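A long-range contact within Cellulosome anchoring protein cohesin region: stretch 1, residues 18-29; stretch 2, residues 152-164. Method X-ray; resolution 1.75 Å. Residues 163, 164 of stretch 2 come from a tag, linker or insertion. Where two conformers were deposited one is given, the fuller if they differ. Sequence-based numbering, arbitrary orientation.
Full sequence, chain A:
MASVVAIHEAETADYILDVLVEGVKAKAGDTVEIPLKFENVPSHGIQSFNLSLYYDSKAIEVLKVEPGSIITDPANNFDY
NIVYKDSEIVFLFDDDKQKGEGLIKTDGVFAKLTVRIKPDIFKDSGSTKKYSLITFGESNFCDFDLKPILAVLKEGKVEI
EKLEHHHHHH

Stretch 1, residues 18-29: DVLVEGVKAKAG
Stretch 2 (152-164) VLKEGKVEIEKLE

Two parallel strand pairs, 18-21 beside 152-154 (11° between directions) and 24-27 beside 156-161 (26°), form a ladder interrupted near Glu22 and Glu155. Backbones are extended, for example phi/psi -117/125 at Val19 and -146/178 at Ala26. Bridges pair Asp18 with Val152, Val19 with Leu153, Leu20 with Lys154, then Val24 with Val158 through Lys27 with Glu161, at CA-CA 4.6 to 5.1 Å.

In the first ladder Val19 N donates to Val152 O (2.9 Å) and Val19 O accepts from Lys154 N (2.9 Å), so both polar backbone atoms of Val19 are satisfied across the contact. Val21 N reaches Lys154 O only weakly (3.3 Å). There the regular pairing breaks, and water 1 sits at the break, 2.8 Å from Val21 O and 2.9 Å from Glu155 O, positioned to donate to either.

Beyond the break, Val24 N to Lys157 O is again weak (3.5 Å), but the ladder then tightens: Glu159 N to Val24 O (2.9 Å), Ala26 N to Glu159 O (2.8 Å), Glu161 N to Ala26 O (2.8 Å) and Ala28 N to Glu161 O (3.0 Å). CA-H...O contacts supplement it, such as Ile160 CA to Ala26 O (3.3 Å).

Val19 (t) packs its CB against Leu153 CD2 (3.6 Å; Leu153 m, t); on the same face Val24 CG1 (p) meets Val158 CG1 (t) at 3.7 Å. Gly156 leaves space for Val21 (t), whose CB lies 3.6 Å from Gly156 CA; a CB on Gly156 would clash with Val21 CG1.

The other face is largely charged, with Leu20 and Val152 among its members. Lys154, m then extended, brings NZ to Asp18 OD1 in a long salt bridge (3.7 Å), while Asp18 OD2 is hydrogen-bonded elsewhere in the structure. Glu159 OE2 and Glu161 OE2 lie 2.6 Å apart, close enough that one acid group probably holds a proton. Tag-derived Leu163 lays CD1 3.9 Å from Lys27 CD.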

# COMPACT_ATOMS: atom_id res chain seq x y z
N ASP A 18 -7.31 5.74 -11.33
CA ASP A 18 -6.09 5.35 -12.02
C ASP A 18 -4.91 5.61 -11.10
O ASP A 18 -4.86 6.64 -10.42
CB ASP A 18 -5.91 6.19 -13.29
CG ASP A 18 -6.96 5.88 -14.34
OD1 ASP A 18 -6.77 4.94 -15.10
OD2 ASP A 18 -7.95 6.59 -14.39
N VAL A 19 -3.97 4.66 -11.11
CA VAL A 19 -2.73 4.79 -10.36
C VAL A 19 -1.58 4.80 -11.36
O VAL A 19 -1.45 3.87 -12.16
CB VAL A 19 -2.56 3.62 -9.38
CG1 VAL A 19 -1.30 3.76 -8.60
CG2 VAL A 19 -3.76 3.53 -8.46
N LEU A 20 -0.73 5.83 -11.31
CA LEU A 20 0.36 6.00 -12.29
C LEU A 20 1.71 6.15 -11.63
O LEU A 20 1.84 6.83 -10.61
CB LEU A 20 0.10 7.24 -13.13
CG LEU A 20 -1.25 7.37 -13.84
CD1 LEU A 20 -2.26 8.06 -12.95
CD2 LEU A 20 -1.10 8.13 -15.14
N VAL A 21 2.72 5.49 -12.19
CA VAL A 21 4.09 5.80 -11.83
C VAL A 21 4.55 6.85 -12.82
O VAL A 21 4.55 6.61 -14.02
CB VAL A 21 4.98 4.57 -11.94
CG1 VAL A 21 6.45 4.94 -11.64
CG2 VAL A 21 4.51 3.48 -11.00
N GLU A 22 4.92 8.03 -12.34
CA GLU A 22 5.34 9.10 -13.23
C GLU A 22 6.81 8.92 -13.64
O GLU A 22 7.69 8.97 -12.81
CB GLU A 22 5.13 10.45 -12.58
CG GLU A 22 3.65 10.75 -12.26
CD GLU A 22 2.75 10.69 -13.50
OE1 GLU A 22 3.23 10.94 -14.63
OE2 GLU A 22 1.55 10.37 -13.34
N GLY A 23 7.04 8.76 -14.93
CA GLY A 23 8.37 8.47 -15.44
C GLY A 23 9.41 9.53 -15.12
O GLY A 23 9.10 10.71 -15.02
N VAL A 24 10.66 9.10 -14.97
CA VAL A 24 11.76 10.02 -14.74
C VAL A 24 12.90 9.66 -15.69
O VAL A 24 13.06 8.50 -16.04
CB VAL A 24 12.23 9.99 -13.28
CG1 VAL A 24 12.62 8.61 -12.88
CG2 VAL A 24 13.40 10.93 -13.08
N LYS A 25 13.64 10.66 -16.13
CA LYS A 25 14.85 10.46 -16.91
C LYS A 25 16.00 10.95 -16.04
O LYS A 25 15.96 12.07 -15.53
CB LYS A 25 14.83 11.27 -18.22
CG LYS A 25 13.60 11.05 -19.11
CD LYS A 25 13.74 11.79 -20.45
CE LYS A 25 12.42 11.83 -21.22
NZ LYS A 25 11.74 13.17 -21.13
N ALA A 26 16.98 10.09 -15.84
CA ALA A 26 18.09 10.41 -14.95
C ALA A 26 19.37 9.78 -15.47
O ALA A 26 19.38 9.09 -16.49
CB ALA A 26 17.81 9.90 -13.55
N LYS A 27 20.46 10.04 -14.75
CA LYS A 27 21.74 9.50 -15.13
C LYS A 27 22.15 8.50 -14.08
O LYS A 27 21.77 8.62 -12.92
CB LYS A 27 22.77 10.63 -15.23
CG LYS A 27 22.40 11.70 -16.25
CD LYS A 27 23.38 12.87 -16.21
CE LYS A 27 22.99 13.95 -17.22
NZ LYS A 27 23.75 15.23 -17.01
N ALA A 28 22.95 7.53 -14.48
CA ALA A 28 23.48 6.56 -13.52
C ALA A 28 24.19 7.32 -12.43
O ALA A 28 24.96 8.24 -12.71
CB ALA A 28 24.43 5.65 -14.18
N GLY A 29 23.94 6.91 -11.19
CA GLY A 29 24.48 7.54 -10.01
C GLY A 29 23.60 8.61 -9.39
O GLY A 29 23.86 9.02 -8.27
N VAL A 152 -6.95 1.23 -11.77
CA VAL A 152 -6.32 0.89 -13.03
C VAL A 152 -4.84 1.25 -12.92
O VAL A 152 -4.49 2.43 -12.90
CB VAL A 152 -6.93 1.69 -14.18
CG1 VAL A 152 -6.25 1.27 -15.52
CG2 VAL A 152 -8.46 1.55 -14.22
N LEU A 153 -4.00 0.25 -12.85
CA LEU A 153 -2.58 0.47 -12.62
C LEU A 153 -1.79 0.65 -13.92
O LEU A 153 -1.92 -0.11 -14.89
CB LEU A 153 -2.03 -0.73 -11.89
CG LEU A 153 -2.74 -1.11 -10.59
CD1 LEU A 153 -2.14 -2.34 -9.99
CD2 LEU A 153 -2.69 0.04 -9.58
N LYS A 154 -0.98 1.68 -13.94
CA LYS A 154 -0.11 1.93 -15.06
C LYS A 154 1.33 1.94 -14.57
O LYS A 154 1.68 2.74 -13.74
CB LYS A 154 -0.52 3.25 -15.69
CG LYS A 154 -1.97 3.27 -16.18
CD LYS A 154 -2.47 4.70 -16.33
CE LYS A 154 -3.70 4.79 -17.24
NZ LYS A 154 -4.13 6.22 -17.37
N GLU A 155 2.13 1.00 -15.08
CA GLU A 155 3.51 0.86 -14.67
C GLU A 155 4.29 2.05 -15.17
O GLU A 155 3.79 2.83 -15.98
CB GLU A 155 4.10 -0.42 -15.23
CG GLU A 155 3.51 -1.65 -14.58
CD GLU A 155 4.05 -2.98 -15.11
OE1 GLU A 155 4.64 -3.02 -16.21
OE2 GLU A 155 3.86 -4.00 -14.41
N GLY A 156 5.52 2.18 -14.70
CA GLY A 156 6.34 3.31 -15.08
C GLY A 156 7.76 2.87 -15.32
O GLY A 156 8.12 1.72 -15.05
N LYS A 157 8.59 3.77 -15.83
CA LYS A 157 9.97 3.42 -16.14
C LYS A 157 10.86 4.57 -15.73
O LYS A 157 10.43 5.73 -15.75
CB LYS A 157 10.18 3.19 -17.64
CG LYS A 157 9.45 4.25 -18.47
CD LYS A 157 10.01 4.42 -19.87
CE LYS A 157 9.18 5.47 -20.62
NZ LYS A 157 9.50 5.51 -22.06
N VAL A 158 12.07 4.22 -15.34
CA VAL A 158 13.14 5.17 -15.16
C VAL A 158 14.05 4.97 -16.36
O VAL A 158 14.54 3.87 -16.60
CB VAL A 158 13.95 4.91 -13.89
CG1 VAL A 158 15.06 5.97 -13.76
CG2 VAL A 158 13.03 4.92 -12.66
N GLU A 159 14.24 6.05 -17.11
CA GLU A 159 15.17 6.05 -18.22
C GLU A 159 16.50 6.50 -17.67
O GLU A 159 16.56 7.52 -16.98
CB GLU A 159 14.71 7.02 -19.30
CG GLU A 159 15.76 7.19 -20.41
CD GLU A 159 15.24 7.95 -21.61
OE1 GLU A 159 14.00 7.99 -21.79
OE2 GLU A 159 16.06 8.50 -22.36
N ILE A 160 17.54 5.72 -17.91
CA ILE A 160 18.83 5.95 -17.30
C ILE A 160 19.91 6.14 -18.36
O ILE A 160 20.13 5.27 -19.21
CB ILE A 160 19.22 4.75 -16.46
CG1 ILE A 160 18.11 4.40 -15.47
CG2 ILE A 160 20.50 5.03 -15.70
CD1 ILE A 160 18.31 3.02 -14.84
N GLU A 161 20.58 7.28 -18.31
CA GLU A 161 21.69 7.55 -19.25
C GLU A 161 23.03 7.28 -18.60
O GLU A 161 23.23 7.56 -17.42
CB GLU A 161 21.64 8.99 -19.77
CG GLU A 161 20.70 9.22 -20.94
CD GLU A 161 19.23 9.23 -20.54
OE1 GLU A 161 18.93 9.46 -19.34
OE2 GLU A 161 18.38 9.01 -21.42
N LYS A 162 23.96 6.73 -19.37
CA LYS A 162 25.27 6.42 -18.86
C LYS A 162 25.96 7.76 -18.62
O LYS A 162 25.76 8.71 -19.36
CB LYS A 162 26.07 5.59 -19.86
CG LYS A 162 27.37 5.05 -19.29
CD LYS A 162 28.14 4.17 -20.27
CE LYS A 162 29.46 3.67 -19.65
NZ LYS A 162 30.15 2.64 -20.47
N LEU A 163 26.76 7.81 -17.56
CA LEU A 163 27.46 9.03 -17.20
C LEU A 163 28.68 9.24 -18.11
O LEU A 163 29.42 8.30 -18.38
CB LEU A 163 27.90 8.93 -15.74
CG LEU A 163 27.98 10.24 -14.96
CD1 LEU A 163 26.71 11.06 -15.11
CD2 LEU A 163 28.25 9.92 -13.50
N GLU A 164 28.86 10.48 -18.58
CA GLU A 164 29.95 10.81 -19.49
C GLU A 164 29.66 10.32 -20.91
O GLU A 164 29.26 11.09 -21.77
CB GLU A 164 31.28 10.25 -19.01
CG GLU A 164 31.99 11.10 -17.97
CD GLU A 164 33.42 10.67 -17.76
OE1 GLU A 164 33.63 9.64 -17.07
OE2 GLU A 164 34.34 11.34 -18.28
O HOH W 1 2.43 5.30 -15.21